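Local coordinates for citrate synthase (Metallosphaera sedula, PDB 6ABX) that catalyses the condensation of acetyl-CoA with oxaloacetate to give citrate and CoA, a step of the tricarboxylic acid cycle, at the interface of chains A and B. Sequence-based numbering; all coordinates share one arbitrary frame. Chains: chain A/B, Citrate synthase.

The interface of chains A and B. Residues chain A 100, 103-104, 200, 203; chain B 93, 96-97, 203, 207.
The hydroxyl OG of A:Ser100 is gripped by two side chains of chain B. B:Arg96 NE points its N-H almost straight at A:Ser100 OG, at 2.8 Å and 176° at the hydrogen. B:Thr97 OG1 shares a second hydrogen bond with A:Ser100 OG, at 2.7 Å. B:Thr97 OG1 also donates to the backbone carbonyl B:Asp93 O, one turn earlier in helix 91-105. With that proton spent, A:Ser100 OG is likely the donor between the two hydroxyls. A:Ser100 OG lies anti to its backbone N (chi1 -175°), beside the carbonyl carbon. This sets OG and the carbonyl A:Ser100 O next to each other for a side-on grip by the guanidinium. B:Arg96 NH2 reaches A:Ser100 O at 2.9 Å, in the carbonyl plane and on a lone pair. These in-plane bonds to A:Ser100 hold the guanidinium flat.

The arginine chain leaves its helix extended and bends at chi3 (66°), which turns the flat group toward chain A. At another part of its edge, B:Arg96 NH1 forms a short, off-line hydrogen bond of 2.6 Å with A:Ser200 OG, in the guanidinium plane. B:Asp93 OD1 sits above one face, near NH1. Their salt bridge within chain B may offset the charge.

The contact joins helices 91-105 and 198-209 of both subunits in a two-fold dimer interface, so each bond has a twin. The centre of the contact is about 28 Å from A:His253, the active-site histidine. A:Leu104 CD1 lies alongside B:Asp93 CB at 3.8 Å, the two side chains running in opposite senses. Beside the polar cluster, A:Val203 CG1 meets B:Val203 CG1 methyl against methyl at 3.4 Å, tighter than usual van der Waals contact.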
# COMPACT_ATOMS: atom_id res chain seq x y z
N SER A 100 -3.61 3.76 9.15
CA SER A 100 -2.91 2.58 9.67
C SER A 100 -3.28 2.33 11.14
O SER A 100 -3.58 1.20 11.54
CB SER A 100 -1.42 2.71 9.46
OG SER A 100 -0.74 1.50 9.86
N GLY A 103 -6.88 0.98 11.54
CA GLY A 103 -6.89 -0.44 11.23
C GLY A 103 -6.39 -1.26 12.44
O GLY A 103 -6.96 -2.27 12.79
N LEU A 104 -5.28 -0.81 13.05
CA LEU A 104 -4.68 -1.45 14.19
C LEU A 104 -5.67 -1.47 15.34
O LEU A 104 -5.81 -2.48 16.01
CB LEU A 104 -3.42 -0.66 14.56
CG LEU A 104 -2.72 -1.04 15.87
CD1 LEU A 104 -2.32 -2.48 15.91
CD2 LEU A 104 -1.48 -0.17 16.06
N SER A 200 -5.46 -2.20 5.43
CA SER A 200 -4.18 -2.39 4.73
C SER A 200 -4.30 -1.96 3.27
O SER A 200 -3.43 -1.24 2.74
CB SER A 200 -3.74 -3.83 4.81
OG SER A 200 -3.37 -4.17 6.13
N VAL A 203 -4.54 1.90 3.15
CA VAL A 203 -3.22 2.43 3.44
C VAL A 203 -2.34 2.39 2.19
O VAL A 203 -1.65 3.41 1.89
CB VAL A 203 -2.56 1.72 4.66
CG1 VAL A 203 -1.11 2.08 4.80
CG2 VAL A 203 -3.34 2.02 5.94
N ASP B 93 0.11 -4.94 11.77
CA ASP B 93 -0.44 -3.57 11.81
C ASP B 93 0.42 -2.62 12.63
O ASP B 93 0.58 -1.46 12.27
CB ASP B 93 -1.88 -3.51 12.30
CG ASP B 93 -2.87 -4.31 11.48
OD1 ASP B 93 -2.51 -4.70 10.35
OD2 ASP B 93 -3.96 -4.59 12.02
N ARG B 96 3.46 -1.87 10.32
CA ARG B 96 2.94 -1.00 9.21
C ARG B 96 2.90 0.44 9.73
O ARG B 96 3.46 1.37 9.12
CB ARG B 96 1.57 -1.49 8.72
CG ARG B 96 0.93 -0.69 7.57
CD ARG B 96 -0.49 -1.12 7.33
NE ARG B 96 -1.41 -0.81 8.43
CZ ARG B 96 -2.47 -1.52 8.81
NH1 ARG B 96 -2.81 -2.60 8.14
NH2 ARG B 96 -3.14 -1.20 9.91
N THR B 97 2.35 0.59 10.93
CA THR B 97 2.19 1.91 11.51
C THR B 97 3.56 2.53 11.86
O THR B 97 3.76 3.69 11.63
CB THR B 97 1.26 1.89 12.72
OG1 THR B 97 0.02 1.29 12.40
CG2 THR B 97 1.04 3.30 13.22
N VAL B 203 5.56 0.57 3.37
CA VAL B 203 4.27 0.45 4.09
C VAL B 203 3.29 -0.38 3.24
O VAL B 203 2.60 -1.25 3.76
CB VAL B 203 3.70 1.85 4.39
CG1 VAL B 203 2.24 1.79 4.76
CG2 VAL B 203 4.48 2.55 5.50
N SER B 207 1.68 -4.10 4.05
CA SER B 207 0.23 -4.26 3.92
C SER B 207 -0.14 -5.52 3.14
O SER B 207 -1.05 -6.26 3.50
CB SER B 207 -0.32 -3.02 3.29
OG SER B 207 -0.21 -1.93 4.18